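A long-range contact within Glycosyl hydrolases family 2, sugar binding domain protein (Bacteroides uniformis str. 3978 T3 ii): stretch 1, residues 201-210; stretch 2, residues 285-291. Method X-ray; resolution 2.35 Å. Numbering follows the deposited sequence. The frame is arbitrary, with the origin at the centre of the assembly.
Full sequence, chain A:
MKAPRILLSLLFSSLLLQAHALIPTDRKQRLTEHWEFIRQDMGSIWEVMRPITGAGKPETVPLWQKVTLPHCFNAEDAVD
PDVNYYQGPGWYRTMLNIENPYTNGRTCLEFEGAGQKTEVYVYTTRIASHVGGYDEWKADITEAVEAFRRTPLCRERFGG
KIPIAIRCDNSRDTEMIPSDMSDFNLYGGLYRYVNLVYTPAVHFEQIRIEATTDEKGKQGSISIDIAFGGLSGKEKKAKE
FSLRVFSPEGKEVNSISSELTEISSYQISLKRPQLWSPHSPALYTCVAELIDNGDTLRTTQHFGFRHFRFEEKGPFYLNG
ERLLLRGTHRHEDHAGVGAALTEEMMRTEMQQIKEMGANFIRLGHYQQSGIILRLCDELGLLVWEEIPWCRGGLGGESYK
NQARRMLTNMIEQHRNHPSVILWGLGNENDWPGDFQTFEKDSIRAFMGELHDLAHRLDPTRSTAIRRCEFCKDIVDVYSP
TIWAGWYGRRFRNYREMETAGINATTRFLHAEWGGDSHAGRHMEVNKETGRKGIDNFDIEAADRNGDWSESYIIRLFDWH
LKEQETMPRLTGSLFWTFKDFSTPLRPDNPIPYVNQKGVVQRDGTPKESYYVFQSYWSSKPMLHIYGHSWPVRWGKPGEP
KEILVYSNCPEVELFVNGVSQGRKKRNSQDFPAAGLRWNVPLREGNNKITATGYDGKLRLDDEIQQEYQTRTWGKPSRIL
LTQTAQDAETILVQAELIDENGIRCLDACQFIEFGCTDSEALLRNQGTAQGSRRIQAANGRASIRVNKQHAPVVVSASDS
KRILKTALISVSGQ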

# COMPACT_ATOMS: atom_id res chain seq x y z
N ALA A 201 -22.30 -6.03 -37.89
CA ALA A 201 -23.57 -6.26 -37.22
C ALA A 201 -23.88 -7.75 -37.10
O ALA A 201 -24.45 -8.20 -36.10
CB ALA A 201 -24.70 -5.55 -37.97
N VAL A 202 -23.50 -8.52 -38.11
CA VAL A 202 -23.61 -9.97 -38.08
C VAL A 202 -22.20 -10.52 -38.20
O VAL A 202 -21.41 -10.06 -39.03
CB VAL A 202 -24.53 -10.49 -39.20
CG1 VAL A 202 -24.43 -12.00 -39.33
CG2 VAL A 202 -25.97 -10.07 -38.93
N HIS A 203 -21.88 -11.50 -37.35
CA HIS A 203 -20.50 -11.86 -37.03
C HIS A 203 -20.49 -13.28 -36.50
O HIS A 203 -21.53 -13.81 -36.10
CB HIS A 203 -19.93 -10.91 -35.98
CG HIS A 203 -20.83 -10.75 -34.79
ND1 HIS A 203 -21.69 -9.68 -34.65
CD2 HIS A 203 -21.05 -11.55 -33.73
CE1 HIS A 203 -22.39 -9.82 -33.54
NE2 HIS A 203 -22.02 -10.95 -32.96
N PHE A 204 -19.31 -13.88 -36.49
CA PHE A 204 -19.16 -15.17 -35.83
C PHE A 204 -19.19 -14.98 -34.32
O PHE A 204 -18.46 -14.15 -33.78
CB PHE A 204 -17.85 -15.84 -36.25
CG PHE A 204 -17.64 -15.87 -37.73
CD1 PHE A 204 -18.43 -16.66 -38.54
CD2 PHE A 204 -16.65 -15.10 -38.31
CE1 PHE A 204 -18.25 -16.68 -39.91
CE2 PHE A 204 -16.45 -15.12 -39.68
CZ PHE A 204 -17.25 -15.92 -40.48
N GLU A 205 -20.06 -15.74 -33.65
CA GLU A 205 -20.05 -15.76 -32.20
C GLU A 205 -19.19 -16.91 -31.67
O GLU A 205 -18.28 -16.69 -30.86
CB GLU A 205 -21.48 -15.84 -31.66
CG GLU A 205 -21.64 -15.25 -30.27
CD GLU A 205 -23.00 -14.59 -30.06
OE1 GLU A 205 -23.06 -13.33 -30.07
OE2 GLU A 205 -24.01 -15.31 -29.91
N GLN A 206 -19.42 -18.12 -32.17
CA GLN A 206 -18.68 -19.28 -31.71
C GLN A 206 -18.41 -20.22 -32.88
O GLN A 206 -19.23 -20.34 -33.80
CB GLN A 206 -19.47 -20.00 -30.60
CG GLN A 206 -18.65 -20.95 -29.74
CD GLN A 206 -19.45 -21.48 -28.55
OE1 GLN A 206 -18.96 -21.48 -27.42
NE2 GLN A 206 -20.68 -21.94 -28.81
N ILE A 207 -17.24 -20.87 -32.85
CA ILE A 207 -16.84 -21.82 -33.89
C ILE A 207 -16.19 -23.03 -33.23
O ILE A 207 -15.01 -22.99 -32.85
CB ILE A 207 -15.88 -21.17 -34.91
CG1 ILE A 207 -16.62 -20.11 -35.73
CG2 ILE A 207 -15.23 -22.23 -35.83
CD1 ILE A 207 -15.91 -19.69 -36.98
N ARG A 208 -16.94 -24.11 -33.11
CA ARG A 208 -16.49 -25.31 -32.42
C ARG A 208 -16.06 -26.34 -33.46
O ARG A 208 -16.78 -26.60 -34.43
CB ARG A 208 -17.61 -25.84 -31.52
CG ARG A 208 -17.43 -27.24 -30.98
CD ARG A 208 -18.80 -27.84 -30.66
NE ARG A 208 -18.74 -28.97 -29.75
CZ ARG A 208 -19.63 -29.19 -28.78
NH1 ARG A 208 -20.63 -28.33 -28.61
NH2 ARG A 208 -19.52 -30.24 -27.97
N ILE A 209 -14.88 -26.92 -33.26
CA ILE A 209 -14.27 -27.81 -34.24
C ILE A 209 -13.86 -29.08 -33.51
O ILE A 209 -12.95 -29.05 -32.66
CB ILE A 209 -13.06 -27.17 -34.93
CG1 ILE A 209 -13.47 -25.86 -35.60
CG2 ILE A 209 -12.48 -28.11 -35.96
CD1 ILE A 209 -12.36 -25.22 -36.39
N GLU A 210 -14.51 -30.20 -33.84
CA GLU A 210 -14.21 -31.49 -33.24
C GLU A 210 -13.64 -32.41 -34.32
O GLU A 210 -14.38 -32.96 -35.14
CB GLU A 210 -15.45 -32.09 -32.60
CG GLU A 210 -16.09 -31.22 -31.54
CD GLU A 210 -17.11 -31.99 -30.72
OE1 GLU A 210 -17.07 -33.24 -30.74
OE2 GLU A 210 -17.96 -31.36 -30.06
N THR A 285 -5.93 -26.23 -40.27
CA THR A 285 -6.50 -24.90 -40.16
C THR A 285 -7.91 -24.89 -40.74
O THR A 285 -8.17 -25.56 -41.74
CB THR A 285 -5.63 -23.85 -40.86
OG1 THR A 285 -4.58 -23.45 -39.98
CG2 THR A 285 -6.45 -22.62 -41.24
N CYS A 286 -8.80 -24.17 -40.08
CA CYS A 286 -10.14 -23.91 -40.58
C CYS A 286 -10.34 -22.41 -40.68
O CYS A 286 -10.13 -21.69 -39.70
CB CYS A 286 -11.19 -24.54 -39.66
SG CYS A 286 -12.89 -24.09 -40.05
N VAL A 287 -10.73 -21.94 -41.86
CA VAL A 287 -10.94 -20.52 -42.10
C VAL A 287 -12.42 -20.32 -42.42
O VAL A 287 -12.93 -20.88 -43.40
CB VAL A 287 -10.06 -19.98 -43.24
CG1 VAL A 287 -10.29 -18.49 -43.41
CG2 VAL A 287 -8.59 -20.27 -42.99
N ALA A 288 -13.09 -19.53 -41.60
CA ALA A 288 -14.44 -19.09 -41.86
C ALA A 288 -14.40 -17.66 -42.37
O ALA A 288 -13.53 -16.86 -42.00
CB ALA A 288 -15.32 -19.17 -40.61
N GLU A 289 -15.35 -17.32 -43.23
CA GLU A 289 -15.27 -16.08 -43.96
C GLU A 289 -16.67 -15.59 -44.26
O GLU A 289 -17.49 -16.33 -44.81
CB GLU A 289 -14.48 -16.28 -45.25
CG GLU A 289 -13.57 -15.14 -45.59
CD GLU A 289 -13.04 -15.24 -46.99
OE1 GLU A 289 -12.38 -16.25 -47.30
OE2 GLU A 289 -13.32 -14.32 -47.78
N LEU A 290 -16.94 -14.35 -43.91
CA LEU A 290 -18.25 -13.76 -44.12
C LEU A 290 -18.06 -12.37 -44.70
O LEU A 290 -17.15 -11.64 -44.29
CB LEU A 290 -19.05 -13.70 -42.82
CG LEU A 290 -20.41 -13.02 -42.94
CD1 LEU A 290 -21.33 -13.86 -43.82
CD2 LEU A 290 -21.03 -12.79 -41.56
N ILE A 291 -18.91 -12.00 -45.65
CA ILE A 291 -18.80 -10.73 -46.36
C ILE A 291 -20.10 -9.95 -46.19
O ILE A 291 -21.19 -10.52 -46.27
CB ILE A 291 -18.50 -10.96 -47.86
CG1 ILE A 291 -17.25 -11.83 -48.01
CG2 ILE A 291 -18.31 -9.62 -48.57
CD1 ILE A 291 -17.16 -12.53 -49.34

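Two strands, 203-210 and 285-291, pack through their side chains: their axes come no closer than 8.3 Å, too far for backbone pairing, and no hydrogen bond crosses between the stretches. Their N-to-C directions differ by 142°, so the strands run roughly antiparallel, and a walk forward along the second stretch meets the first in descending order.

Thr285 points its CA-to-CB bond away and makes no contact. Cys286 is the first to engage. Its CB lies 3.5 Å from Ile209 CD1, and the CA atoms of Cys286 and Ile209 are 8.5 Å apart, a gap spanned by the isoleucine side chain (chi1 m, chi2 t). Val287 again turns away, as expected of the alternation in an extended strand.

Ala288 points toward the first stretch and meets two residues with its one methyl group. Ala288 CB is 3.7 Å from Ile207 CD1 and 3.8 Å from Phe204 CZ. It also sits over one face of the Phe204 ring, 4.2 Å from the centroid and 28° off the normal, which fits a CH-pi contact. Glu289 directs its CB away, so its contact is made by the backbone: Glu289 N lies 3.6 Å from Phe204 CZ, in an oblique position relative to the ring.

Leu290 has the largest covered area of the set, 69 Å², closely followed by Phe204 with 67 Å². Leu290 CB lies 3.7 Å from Phe204 CZ, while its CD2 reaches Val202, 3.7 Å from Val202 O and 4.1 Å from Val202 CG1. Ile291 is out of reach.

The total buried surface is modest, 318 Å², and the side-chain contacts are apolar. The charged pair of the first stretch stays outside them: Arg208 NE bridges to Glu210 OE2 at 2.5 Å, with both residues beyond reach of the second strand.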